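Side-chain contacts in UDP-N-Acetylglucosamine 2-Epimerase (PDB 1V4V), which probably interconverts UDP-N-acetylglucosamine and UDP-N-acetylmannosamine by inverting the sugar at C2, as enzymes of its family do: residues K35-L40 against K88-D93; V8-G13 against A22-A27; P81-A86 against A108-L113; L26-I31 against R359-R364; Y94-G99 against L149-T154. All coordinates share one frame; numbering follows the deposited sequence.

Overall arrangement
From the N terminus, contact 2 closes first, a short loop from strand 6-12 to the helix 15-29 that follows it. Contact 4 begins on the end of that same helix and closes only at the C-terminal helix 353-364, so contacts 1, 3 and 5 all nest inside it. Contact 1 opens on strand 34-40 and ends just past helix 72-89. Contact 3 starts on that helix before contact 1 has closed, so the two cross; contact 3 also crosses contact 5, which begins at residue 94, directly after contact 1. Contact 1 packs a helix end, and contact 3 a helix pair, on one face of the seven-stranded parallel sheet; contacts 2, 4 and 5 lie on the other.

Contact 1. Residues K35-L40 against K88-D93; sequences KPLVLL and KEMGAD
Met90, a selenomethionine here, reaches from the end of helix 72-89 onto strand 34-40 and meets Leu37, Val38 and Leu39. Its CB and CG serve as the arm: with CG anti to the carbonyl carbon (chi1 -68°), they carry the chain toward the strand. SE then lies against Leu39 CB at 4.1 Å. The chain bends there (chi3 92°), and CE settles over the strand backbone, 4.1 Å from Leu37 CB and 3.9 Å from Val38 O. CE thus fits between the roots of Leu37 and Leu39, which project from the same side of the strand, while Val38 points away and packs on Tyr25 of helix 15-29. Leu37 returns the contact with its CD1, 4.0 Å from Met90 O. The backbone turns off right after Met90: Gly91 has positive phi (68°), and its N bonds back to Lys88 O at 3.1 Å, part of a Schellman motif, whose two bonds run back into the last turn before the chain leads into strand 94-98. Arg61 borders the contact, touching Met90 and forming a salt bridge with Glu89. A helix end packed on a parallel strand in this way belongs to the Rossmann-like N-terminal domain of a GT-B fold.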
# COMPACT_ATOMS: atom_id res chain seq x y z
N LYS A 35 -26.37 -0.46 -5.59
CA LYS A 35 -26.95 -0.26 -4.28
C LYS A 35 -25.81 0.02 -3.31
O LYS A 35 -24.92 -0.81 -3.12
CB LYS A 35 -27.73 -1.50 -3.82
CG LYS A 35 -28.27 -1.36 -2.40
CD LYS A 35 -29.36 -2.37 -2.11
CE LYS A 35 -28.83 -3.79 -2.19
NZ LYS A 35 -29.92 -4.80 -2.02
N PRO A 36 -25.80 1.22 -2.71
CA PRO A 36 -24.74 1.56 -1.77
C PRO A 36 -25.04 1.02 -0.38
O PRO A 36 -26.21 0.93 0.02
CB PRO A 36 -24.73 3.08 -1.81
CG PRO A 36 -26.21 3.39 -1.93
CD PRO A 36 -26.69 2.37 -2.95
N LEU A 37 -24.00 0.64 0.34
CA LEU A 37 -24.14 0.13 1.70
C LEU A 37 -23.07 0.77 2.56
O LEU A 37 -22.01 1.15 2.05
CB LEU A 37 -23.97 -1.39 1.74
CG LEU A 37 -24.97 -2.25 0.97
CD1 LEU A 37 -24.51 -3.70 1.03
CD2 LEU A 37 -26.37 -2.10 1.56
N VAL A 38 -23.33 0.88 3.85
CA VAL A 38 -22.36 1.49 4.76
C VAL A 38 -21.88 0.54 5.85
O VAL A 38 -22.67 -0.06 6.57
CB VAL A 38 -22.95 2.75 5.44
CG1 VAL A 38 -22.02 3.25 6.54
CG2 VAL A 38 -23.16 3.84 4.41
N LEU A 39 -20.56 0.41 5.94
CA LEU A 39 -19.92 -0.41 6.96
C LEU A 39 -19.15 0.55 7.86
O LEU A 39 -18.21 1.18 7.40
CB LEU A 39 -18.93 -1.40 6.32
CG LEU A 39 -18.01 -2.13 7.31
CD1 LEU A 39 -18.83 -3.02 8.23
CD2 LEU A 39 -16.99 -2.96 6.53
N LEU A 40 -19.57 0.68 9.12
CA LEU A 40 -18.86 1.56 10.04
C LEU A 40 -17.66 0.79 10.57
O LEU A 40 -17.76 -0.40 10.86
CB LEU A 40 -19.76 2.00 11.19
CG LEU A 40 -21.00 2.80 10.75
CD1 LEU A 40 -21.70 3.36 11.97
CD2 LEU A 40 -20.58 3.92 9.81
N LYS A 88 -17.48 -9.76 2.68
CA LYS A 88 -17.90 -10.96 1.97
C LYS A 88 -19.37 -11.26 2.27
O LYS A 88 -20.15 -11.57 1.36
CB LYS A 88 -17.02 -12.13 2.39
CG LYS A 88 -17.13 -13.36 1.51
CD LYS A 88 -16.22 -14.48 2.01
CE LYS A 88 -16.33 -15.72 1.15
NZ LYS A 88 -15.50 -16.84 1.69
N GLU A 89 -19.75 -11.16 3.54
CA GLU A 89 -21.12 -11.43 3.96
C GLU A 89 -22.10 -10.38 3.44
O GLU A 89 -23.28 -10.66 3.25
CB GLU A 89 -21.20 -11.52 5.48
CG GLU A 89 -20.46 -12.73 6.06
CD GLU A 89 -20.58 -12.83 7.57
OE1 GLU A 89 -20.04 -13.80 8.14
OE2 GLU A 89 -21.21 -11.95 8.19
N MSE A 90 -21.61 -9.16 3.22
CA MSE A 90 -22.46 -8.08 2.70
C MSE A 90 -22.58 -8.20 1.19
O MSE A 90 -23.35 -7.47 0.56
CB MSE A 90 -21.86 -6.71 3.06
CG MSE A 90 -21.90 -6.38 4.54
SE MSE A 90 -20.80 -4.82 4.97
CE MSE A 90 -22.17 -3.45 4.80
N GLY A 91 -21.80 -9.12 0.60
CA GLY A 91 -21.84 -9.34 -0.84
C GLY A 91 -21.29 -8.19 -1.68
O GLY A 91 -21.73 -7.97 -2.81
N ALA A 92 -20.30 -7.49 -1.14
CA ALA A 92 -19.71 -6.35 -1.84
C ALA A 92 -19.10 -6.66 -3.19
O ALA A 92 -18.32 -7.61 -3.33
CB ALA A 92 -18.66 -5.67 -0.93
N ASP A 93 -19.44 -5.84 -4.18
CA ASP A 93 -18.90 -5.98 -5.53
C ASP A 93 -17.85 -4.90 -5.73
O ASP A 93 -17.06 -4.94 -6.69
CB ASP A 93 -20.00 -5.82 -6.58
CG ASP A 93 -20.96 -6.99 -6.59
OD1 ASP A 93 -22.09 -6.85 -6.07
OD2 ASP A 93 -20.58 -8.06 -7.12

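Contact 2. Residues V8-G13 against A22-A27; sequences VVLAFG and APVYLA
Leu10 pushes its CD2 methyl against the backbone of helix 15-29 where Val24 passes into Tyr25. The two segments belong to a right-handed beta-alpha-beta crossover, strand 6-12, helix 15-29, strand 34-40, the first unit of the Rossmann-like N-terminal domain. CD2 comes within 3.8 Å of Tyr25 N and 3.9 Å of Tyr25 CB, so it touches the root of the tyrosine and not the middle of its ring. The same methyl of Leu10, CD2, also meets Val24 CG1 at 4.2 Å. CD1 takes a different place, at the edge of the Tyr25 ring and near its plane. The two side chains cross at about a right angle. Tyr25 holds its CG anti to the backbone N (chi1 178°), which swings the ring along the sheet toward Pro36 of the next strand and Ile57, leaving CB for Leu10 to press on. Leu28, one turn further along the helix, also packs on Leu10. No hydrogen bond joins the segments; the contact is van der Waals packing of Leu10 on the helix. The helix is kinked here, since the N atoms of Pro23 and Val24 have no bond to the preceding turn, but regular bonding is back at Leu26, whose N reaches Ala22 O at 3.0 Å. At the Tyr25 ring, Leu26 CD2 lies at the edge, in the ring plane.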
# COMPACT_ATOMS: atom_id res chain seq x y z
N VAL A 8 -22.16 -1.71 -3.48
CA VAL A 8 -20.97 -0.90 -3.23
C VAL A 8 -20.93 -0.53 -1.76
O VAL A 8 -21.78 0.21 -1.27
CB VAL A 8 -21.00 0.39 -4.08
CG1 VAL A 8 -19.74 1.22 -3.83
CG2 VAL A 8 -21.12 0.04 -5.55
N VAL A 9 -19.93 -1.05 -1.06
CA VAL A 9 -19.81 -0.78 0.36
C VAL A 9 -18.87 0.39 0.65
O VAL A 9 -17.73 0.41 0.19
CB VAL A 9 -19.29 -2.03 1.12
CG1 VAL A 9 -19.14 -1.73 2.62
CG2 VAL A 9 -20.27 -3.20 0.93
N LEU A 10 -19.38 1.37 1.38
CA LEU A 10 -18.57 2.52 1.78
C LEU A 10 -18.18 2.22 3.22
O LEU A 10 -19.04 2.08 4.08
CB LEU A 10 -19.37 3.82 1.72
CG LEU A 10 -19.77 4.31 0.33
CD1 LEU A 10 -20.92 3.46 -0.21
CD2 LEU A 10 -20.20 5.77 0.42
N ALA A 11 -16.88 2.11 3.47
CA ALA A 11 -16.39 1.80 4.80
C ALA A 11 -15.61 2.98 5.39
O ALA A 11 -14.64 3.43 4.81
CB ALA A 11 -15.51 0.57 4.75
N PHE A 12 -16.06 3.46 6.54
CA PHE A 12 -15.42 4.58 7.22
C PHE A 12 -15.76 4.54 8.71
O PHE A 12 -16.70 3.85 9.11
CB PHE A 12 -15.86 5.90 6.59
CG PHE A 12 -17.34 6.05 6.47
CD1 PHE A 12 -18.11 6.48 7.55
CD2 PHE A 12 -17.99 5.74 5.27
CE1 PHE A 12 -19.49 6.60 7.44
CE2 PHE A 12 -19.37 5.86 5.15
CZ PHE A 12 -20.13 6.29 6.24
N GLY A 13 -15.00 5.26 9.53
CA GLY A 13 -15.26 5.22 10.96
C GLY A 13 -15.21 6.52 11.75
O GLY A 13 -15.26 6.48 12.98
N ALA A 22 -20.87 10.90 2.44
CA ALA A 22 -22.32 11.04 2.28
C ALA A 22 -22.72 11.41 0.84
O ALA A 22 -23.64 10.82 0.28
CB ALA A 22 -22.86 12.08 3.26
N PRO A 23 -22.03 12.40 0.24
CA PRO A 23 -22.36 12.80 -1.13
C PRO A 23 -22.19 11.64 -2.12
O PRO A 23 -22.93 11.54 -3.10
CB PRO A 23 -21.37 13.93 -1.41
CG PRO A 23 -21.14 14.52 -0.06
CD PRO A 23 -21.02 13.30 0.82
N VAL A 24 -21.20 10.79 -1.87
CA VAL A 24 -20.94 9.64 -2.73
C VAL A 24 -22.06 8.62 -2.56
O VAL A 24 -22.59 8.10 -3.53
CB VAL A 24 -19.59 8.98 -2.36
CG1 VAL A 24 -19.35 7.75 -3.24
CG2 VAL A 24 -18.46 9.99 -2.54
N TYR A 25 -22.41 8.33 -1.31
CA TYR A 25 -23.47 7.38 -1.01
C TYR A 25 -24.77 7.74 -1.72
O TYR A 25 -25.41 6.90 -2.36
CB TYR A 25 -23.74 7.35 0.50
CG TYR A 25 -24.86 6.43 0.91
CD1 TYR A 25 -24.62 5.10 1.22
CD2 TYR A 25 -26.18 6.90 0.99
CE1 TYR A 25 -25.65 4.25 1.61
CE2 TYR A 25 -27.22 6.06 1.37
CZ TYR A 25 -26.94 4.73 1.68
OH TYR A 25 -27.96 3.89 2.09
N LEU A 26 -25.17 9.00 -1.59
CA LEU A 26 -26.42 9.46 -2.20
C LEU A 26 -26.36 9.44 -3.73
O LEU A 26 -27.36 9.12 -4.38
CB LEU A 26 -26.76 10.86 -1.69
CG LEU A 26 -27.02 10.90 -0.17
CD1 LEU A 26 -27.12 12.34 0.31
CD2 LEU A 26 -28.30 10.13 0.15
N ALA A 27 -25.20 9.75 -4.29
CA ALA A 27 -25.05 9.74 -5.74
C ALA A 27 -25.13 8.31 -6.28
O ALA A 27 -25.64 8.07 -7.37
CB ALA A 27 -23.72 10.38 -6.14

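Contact 3. Residues P81-A86 against A108-L113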
# COMPACT_ATOMS: atom_id res chain seq x y z
N PRO A 81 -9.43 -9.41 9.87
CA PRO A 81 -10.32 -10.56 9.70
C PRO A 81 -11.81 -10.23 9.67
O PRO A 81 -12.53 -10.69 8.79
CB PRO A 81 -9.96 -11.47 10.88
CG PRO A 81 -8.54 -11.07 11.21
CD PRO A 81 -8.61 -9.57 11.08
N GLN A 82 -12.26 -9.46 10.65
CA GLN A 82 -13.67 -9.12 10.70
C GLN A 82 -14.09 -8.24 9.54
O GLN A 82 -15.25 -8.25 9.14
CB GLN A 82 -14.02 -8.46 12.04
CG GLN A 82 -13.37 -7.12 12.28
CD GLN A 82 -13.86 -6.50 13.58
OE1 GLN A 82 -15.06 -6.46 13.84
NE2 GLN A 82 -12.93 -6.00 14.38
N ALA A 83 -13.16 -7.46 8.99
CA ALA A 83 -13.48 -6.60 7.85
C ALA A 83 -13.67 -7.47 6.61
O ALA A 83 -14.60 -7.27 5.83
CB ALA A 83 -12.36 -5.58 7.61
N ALA A 84 -12.78 -8.44 6.43
CA ALA A 84 -12.86 -9.34 5.29
C ALA A 84 -14.18 -10.11 5.32
O ALA A 84 -14.85 -10.26 4.29
CB ALA A 84 -11.70 -10.34 5.32
N ARG A 85 -14.55 -10.59 6.50
CA ARG A 85 -15.79 -11.34 6.66
C ARG A 85 -17.01 -10.47 6.41
O ARG A 85 -17.97 -10.90 5.76
CB ARG A 85 -15.87 -11.95 8.07
CG ARG A 85 -17.13 -12.79 8.30
CD ARG A 85 -17.04 -13.66 9.54
NE ARG A 85 -16.72 -12.90 10.75
CZ ARG A 85 -15.49 -12.74 11.23
NH1 ARG A 85 -14.46 -13.29 10.61
NH2 ARG A 85 -15.30 -12.03 12.32
N ALA A 86 -16.98 -9.25 6.93
CA ALA A 86 -18.10 -8.32 6.75
C ALA A 86 -18.32 -7.98 5.28
O ALA A 86 -19.45 -7.94 4.81
CB ALA A 86 -17.86 -7.04 7.57
N ALA A 108 -9.07 -1.89 3.20
CA ALA A 108 -8.73 -2.00 1.79
C ALA A 108 -7.98 -3.31 1.53
O ALA A 108 -8.19 -3.96 0.50
CB ALA A 108 -7.87 -0.82 1.36
N TRP A 109 -7.11 -3.69 2.46
CA TRP A 109 -6.35 -4.93 2.28
C TRP A 109 -7.29 -6.14 2.41
O TRP A 109 -7.16 -7.12 1.68
CB TRP A 109 -5.21 -5.01 3.29
CG TRP A 109 -4.20 -6.10 3.01
CD1 TRP A 109 -3.93 -6.68 1.80
CD2 TRP A 109 -3.31 -6.70 3.95
NE1 TRP A 109 -2.93 -7.61 1.93
CE2 TRP A 109 -2.53 -7.64 3.24
CE3 TRP A 109 -3.09 -6.54 5.32
CZ2 TRP A 109 -1.54 -8.42 3.86
CZ3 TRP A 109 -2.11 -7.32 5.94
CH2 TRP A 109 -1.35 -8.25 5.20
N ALA A 110 -8.25 -6.04 3.33
CA ALA A 110 -9.22 -7.11 3.54
C ALA A 110 -10.02 -7.30 2.25
O ALA A 110 -10.24 -8.43 1.81
CB ALA A 110 -10.15 -6.75 4.69
N ALA A 111 -10.45 -6.19 1.65
CA ALA A 111 -11.20 -6.24 0.41
C ALA A 111 -10.36 -6.89 -0.68
O ALA A 111 -10.83 -7.77 -1.41
CB ALA A 111 -11.61 -4.83 -0.01
N PHE A 112 -9.11 -6.44 -0.80
CA PHE A 112 -8.22 -7.00 -1.81
C PHE A 112 -8.05 -8.51 -1.62
O PHE A 112 -8.10 -9.27 -2.59
CB PHE A 112 -6.85 -6.33 -1.75
CG PHE A 112 -5.88 -6.86 -2.77
CD1 PHE A 112 -5.95 -6.44 -4.09
CD2 PHE A 112 -4.95 -7.82 -2.42
CE1 PHE A 112 -5.11 -6.98 -5.06
CE2 PHE A 112 -4.10 -8.37 -3.38
CZ PHE A 112 -4.18 -7.94 -4.70
N LEU A 113 -7.85 -8.94 -0.38
CA LEU A 113 -7.66 -10.37 -0.10
C LEU A 113 -8.90 -11.20 -0.42
O LEU A 113 -8.81 -12.40 -0.68
CB LEU A 113 -7.25 -10.57 1.36
CG LEU A 113 -5.84 -10.06 1.71
CD1 LEU A 113 -5.58 -10.27 3.19
CD2 LEU A 113 -4.79 -10.80 0.88
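Helices 72-89 and 102-113 come very close where Ala84 and Ala110 face each other, their CA atoms only 4.6 Å apart. Such an approach is possible because every side chain in the contact is an alanine methyl. Ala110 CB points toward the other helix and rests on its backbone, 3.6 Å from Ala84 N and 3.8 Å from Ala84 CA. Two methyls meet Ala110 CB there, roughly at a right angle to each other, Ala83 CB at 3.8 Å and Ala84 CB at 4.0 Å. The single CB of Ala110 therefore sits against two successive residues of helix 72-89, touching main-chain atoms as well as carbon side chains. No polar bond crosses the contact. Each helix satisfies its own backbone, for example by Ala86 N to Gln82 O at 3.0 Å and Leu113 N to Trp109 O at 2.8 Å. Trp109 and Phe112 lie away from the contact; Leu113 CD1 lies over one face of the Trp109 ring, toward its rim. Close helix pairing through small residues is what this contact represents, and it reaches into the dimer interface. Trp109 stacks edge-to-face with Phe105 of the second subunit, Phe112 meets Phe134 of that subunit, and Ala84 packs on Pro73 of the same neighbour. Within the chain, the two helices bracket strand 94-98 in sequence and share one face of the parallel sheet: Ala86 packs on Leu39 of strand 34-40, Ala111 on Val95 of strand 94-98, and helix 136-146 lies next to helix 102-113.

Contact 4. Residues L26-I31 against R359-R364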
# COMPACT_ATOMS: atom_id res chain seq x y z
N LEU A 26 -25.17 9.00 -1.59
CA LEU A 26 -26.42 9.46 -2.20
C LEU A 26 -26.36 9.44 -3.73
O LEU A 26 -27.36 9.12 -4.38
CB LEU A 26 -26.76 10.86 -1.69
CG LEU A 26 -27.02 10.90 -0.17
CD1 LEU A 26 -27.12 12.34 0.31
CD2 LEU A 26 -28.30 10.13 0.15
N ALA A 27 -25.20 9.75 -4.29
CA ALA A 27 -25.05 9.74 -5.74
C ALA A 27 -25.13 8.31 -6.28
O ALA A 27 -25.64 8.07 -7.37
CB ALA A 27 -23.72 10.38 -6.14
N LEU A 28 -24.62 7.36 -5.51
CA LEU A 28 -24.64 5.95 -5.90
C LEU A 28 -26.06 5.40 -5.85
O LEU A 28 -26.45 4.58 -6.68
CB LEU A 28 -23.75 5.13 -4.95
CG LEU A 28 -22.23 5.23 -5.14
CD1 LEU A 28 -21.53 4.66 -3.92
CD2 LEU A 28 -21.82 4.48 -6.40
N ARG A 29 -26.84 5.87 -4.88
CA ARG A 29 -28.21 5.42 -4.72
C ARG A 29 -29.04 5.82 -5.94
O ARG A 29 -30.08 5.22 -6.22
CB ARG A 29 -28.82 6.03 -3.45
CG ARG A 29 -30.11 5.36 -3.00
CD ARG A 29 -30.56 5.90 -1.65
NE ARG A 29 -30.90 7.32 -1.72
CZ ARG A 29 -31.25 8.06 -0.67
NH1 ARG A 29 -31.31 7.51 0.54
NH2 ARG A 29 -31.54 9.34 -0.82
N GLY A 30 -28.57 6.82 -6.67
CA GLY A 30 -29.28 7.29 -7.84
C GLY A 30 -28.87 6.63 -9.14
O GLY A 30 -29.35 7.00 -10.21
N ILE A 31 -27.98 5.65 -9.06
CA ILE A 31 -27.52 4.96 -10.26
C ILE A 31 -28.15 3.57 -10.38
O ILE A 31 -27.97 2.72 -9.51
CB ILE A 31 -25.98 4.82 -10.28
CG1 ILE A 31 -25.34 6.21 -10.30
CG2 ILE A 31 -25.54 4.01 -11.50
CD1 ILE A 31 -23.83 6.20 -10.38
N ARG A 359 -20.13 7.70 -10.57
CA ARG A 359 -20.09 7.31 -11.98
C ARG A 359 -18.80 6.56 -12.29
O ARG A 359 -18.77 5.72 -13.18
CB ARG A 359 -20.22 8.55 -12.87
CG ARG A 359 -21.63 9.13 -12.88
CD ARG A 359 -21.72 10.44 -13.65
NE ARG A 359 -23.10 10.90 -13.77
CZ ARG A 359 -23.46 12.08 -14.27
NH1 ARG A 359 -22.53 12.93 -14.69
NH2 ARG A 359 -24.74 12.40 -14.35
N GLY A 360 -17.74 6.88 -11.56
CA GLY A 360 -16.48 6.20 -11.77
C GLY A 360 -16.62 4.74 -11.38
O GLY A 360 -16.11 3.85 -12.07
N VAL A 361 -17.33 4.49 -10.28
CA VAL A 361 -17.57 3.13 -9.80
C VAL A 361 -18.47 2.37 -10.78
O VAL A 361 -18.19 1.22 -11.13
CB VAL A 361 -18.23 3.16 -8.39
CG1 VAL A 361 -18.63 1.76 -7.97
CG2 VAL A 361 -17.25 3.76 -7.38
N ALA A 362 -19.55 3.02 -11.21
CA ALA A 362 -20.48 2.42 -12.15
C ALA A 362 -19.73 1.98 -13.40
O ALA A 362 -19.98 0.91 -13.96
CB ALA A 362 -21.57 3.42 -12.51
N TRP A 363 -18.79 2.82 -13.84
CA TRP A 363 -17.98 2.53 -15.02
C TRP A 363 -17.13 1.28 -14.81
O TRP A 363 -17.03 0.44 -15.70
CB TRP A 363 -17.09 3.73 -15.33
CG TRP A 363 -16.01 3.45 -16.33
CD1 TRP A 363 -16.17 2.99 -17.60
CD2 TRP A 363 -14.60 3.62 -16.13
NE1 TRP A 363 -14.94 2.87 -18.21
CE2 TRP A 363 -13.97 3.25 -17.33
CE3 TRP A 363 -13.82 4.05 -15.05
CZ2 TRP A 363 -12.58 3.29 -17.49
CZ3 TRP A 363 -12.44 4.10 -15.21
CH2 TRP A 363 -11.83 3.72 -16.42
N ARG A 364 -16.51 1.17 -13.64
CA ARG A 364 -15.69 0.01 -13.32
C ARG A 364 -16.53 -1.25 -13.27
O ARG A 364 -16.05 -2.34 -13.61
CB ARG A 364 -14.98 0.20 -11.97
CG ARG A 364 -13.78 1.12 -12.01
CD ARG A 364 -12.81 0.67 -13.10
NE ARG A 364 -11.43 0.95 -12.76
CZ ARG A 364 -10.42 0.88 -13.62
NH1 ARG A 364 -10.66 0.56 -14.89
NH2 ARG A 364 -9.18 1.14 -13.22
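Ile31 N bonds to Leu28 O at 3.0 Å, a backbone bond near the end of helix 15-29, where Ile31 faces helix 353-364 and Leu28 reaches it with the end of its chain. Ile31 meets Ala362 CB from one side with two carbons. With CG1 beside the backbone N and CG2 anti to it (chi1 -62°), the branch opens toward the helix: Ile31 CG2 lies 4.1 Å from Ala362 CB, and CD1, at the end of the longer arm, lies 4.2 Å from the same methyl. CD1 continues over the helix backbone to 4.0 Å from Arg359 N. Arg359 itself points away, and only the root of its chain is brushed, its CG 4.4 Å from Ile31 CD1. Leu28 sets out more obliquely, but its CD2 bends in to Val361 CB at 4.3 Å. Ala358 completes the helix surface under Leu28 and Ile31, and Leu28 also packs on Leu96. The C-terminal helix thus returns across some 330 residues to pack on the N-terminal domain, as the last helix does in GT-B folds. No hydrogen bond or charge pair crosses between the segments, which implies that this return is held here by shape and burial of aliphatic carbon.

Contact 5. Residues Y94-G99 against L149-T154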
# COMPACT_ATOMS: atom_id res chain seq x y z
N TYR A 94 -17.84 -3.93 -4.82
CA TYR A 94 -16.88 -2.84 -4.88
C TYR A 94 -16.81 -2.22 -3.49
O TYR A 94 -17.81 -2.19 -2.76
CB TYR A 94 -17.33 -1.79 -5.91
CG TYR A 94 -16.19 -1.03 -6.54
CD1 TYR A 94 -15.59 0.05 -5.89
CD2 TYR A 94 -15.67 -1.42 -7.78
CE1 TYR A 94 -14.49 0.71 -6.46
CE2 TYR A 94 -14.59 -0.78 -8.35
CZ TYR A 94 -14.01 0.29 -7.69
OH TYR A 94 -12.93 0.90 -8.26
N VAL A 95 -15.63 -1.74 -3.12
CA VAL A 95 -15.45 -1.12 -1.81
C VAL A 95 -14.83 0.26 -1.96
O VAL A 95 -13.89 0.46 -2.73
CB VAL A 95 -14.52 -1.96 -0.91
CG1 VAL A 95 -14.37 -1.29 0.45
CG2 VAL A 95 -15.10 -3.36 -0.74
N LEU A 96 -15.38 1.23 -1.23
CA LEU A 96 -14.85 2.58 -1.27
C LEU A 96 -14.33 2.94 0.11
O LEU A 96 -15.00 2.71 1.11
CB LEU A 96 -15.94 3.58 -1.68
CG LEU A 96 -16.48 3.51 -3.12
CD1 LEU A 96 -17.56 4.57 -3.31
CD2 LEU A 96 -15.36 3.73 -4.11
N VAL A 97 -13.11 3.47 0.17
CA VAL A 97 -12.55 3.89 1.44
C VAL A 97 -12.10 5.33 1.27
O VAL A 97 -11.99 5.83 0.14
CB VAL A 97 -11.35 3.00 1.90
CG1 VAL A 97 -11.85 1.59 2.23
CG2 VAL A 97 -10.28 2.95 0.83
N HIS A 98 -11.86 5.99 2.39
CA HIS A 98 -11.46 7.39 2.38
C HIS A 98 -10.47 7.63 3.50
O HIS A 98 -10.58 7.04 4.58
CB HIS A 98 -12.68 8.28 2.61
CG HIS A 98 -12.36 9.74 2.69
ND1 HIS A 98 -12.47 10.59 1.62
CD2 HIS A 98 -11.89 10.49 3.72
CE1 HIS A 98 -12.08 11.80 1.97
NE2 HIS A 98 -11.72 11.77 3.24
N GLY A 99 -9.50 8.50 3.26
CA GLY A 99 -8.57 8.80 4.33
C GLY A 99 -7.29 8.00 4.37
O GLY A 99 -7.03 7.14 3.52
N LEU A 149 -9.44 2.07 -8.49
CA LEU A 149 -9.69 3.42 -8.98
C LEU A 149 -9.40 4.44 -7.89
O LEU A 149 -9.91 4.35 -6.77
CB LEU A 149 -11.16 3.54 -9.43
CG LEU A 149 -11.60 4.85 -10.09
CD1 LEU A 149 -10.64 5.22 -11.21
CD2 LEU A 149 -13.02 4.69 -10.63
N ASP A 150 -8.54 5.40 -8.22
CA ASP A 150 -8.19 6.47 -7.29
C ASP A 150 -8.93 7.73 -7.71
O ASP A 150 -8.88 8.11 -8.88
CB ASP A 150 -6.68 6.75 -7.33
CG ASP A 150 -5.89 5.81 -6.45
OD1 ASP A 150 -4.81 5.38 -6.88
OD2 ASP A 150 -6.35 5.51 -5.33
N PHE A 151 -9.62 8.35 -6.76
CA PHE A 151 -10.35 9.58 -7.03
C PHE A 151 -9.52 10.71 -6.44
O PHE A 151 -9.57 10.97 -5.24
CB PHE A 151 -11.73 9.50 -6.37
CG PHE A 151 -12.56 8.34 -6.86
CD1 PHE A 151 -13.24 8.42 -8.08
CD2 PHE A 151 -12.65 7.16 -6.12
CE1 PHE A 151 -14.00 7.34 -8.55
CE2 PHE A 151 -13.40 6.08 -6.58
CZ PHE A 151 -14.08 6.17 -7.80
N ALA A 152 -8.75 11.37 -7.30
CA ALA A 152 -7.87 12.46 -6.88
C ALA A 152 -8.60 13.79 -6.82
O ALA A 152 -9.31 14.16 -7.75
CB ALA A 152 -6.69 12.56 -7.83
N PRO A 153 -8.43 14.54 -5.73
CA PRO A 153 -9.10 15.83 -5.59
C PRO A 153 -8.53 16.92 -6.51
O PRO A 153 -9.24 17.82 -6.93
CB PRO A 153 -8.91 16.16 -4.12
CG PRO A 153 -7.56 15.56 -3.82
CD PRO A 153 -7.66 14.21 -4.51
N THR A 154 -7.24 16.80 -6.84
CA THR A 154 -6.57 17.79 -7.67
C THR A 154 -5.61 17.18 -8.68
O THR A 154 -5.26 16.00 -8.59
CB THR A 154 -5.71 18.74 -6.81
OG1 THR A 154 -4.66 17.97 -6.19
CG2 THR A 154 -6.55 19.41 -5.73
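Leu149, first in strand 149-152, meets the phenol end of Tyr94: its CB lies 3.4 Å from Tyr94 OH and its N 3.7 Å from the same oxygen. Neither is a bond; that hydroxyl hydrogen-bonds to Asp148 OD2 just before the strand, a bond that fixes the phenol end beside the strand's start. The two side chains cross at about a right angle. Tyr94 CG is roughly anti to the backbone N (chi1 -151°), which turns the ring toward Leu149. Asp150 points its CB to the other side of the sheet, where it packs on His120. Phe151 returns to the Tyr94 side, and its CE2 meets Leu96 CD2 at 3.9 Å. The leucine comes at the ring obliquely, the side chains again crossing at about a right angle. After Ala152 the chain leaves the strand through Pro153, and Thr154 is the N-cap of helix 155-162, its OG1 bonded to Ala157 N. Strands 94-98 and 149-152 are not adjacent: strand 118-121 runs between them, so these four residues touch over the intervening strand, on one face of the parallel sheet of the Rossmann-like N-terminal domain. An acetic acid molecule, probably from the crystallisation liquor, lies about 5 Å from the Tyr94 side chain. Helix 353-364 closes over this face, with Arg364 on Tyr94 and Leu149, Val361 on Leu96 and Val357 on Phe151, while helix 15-29 lies beside it through Met21 and Val24, both on Leu96.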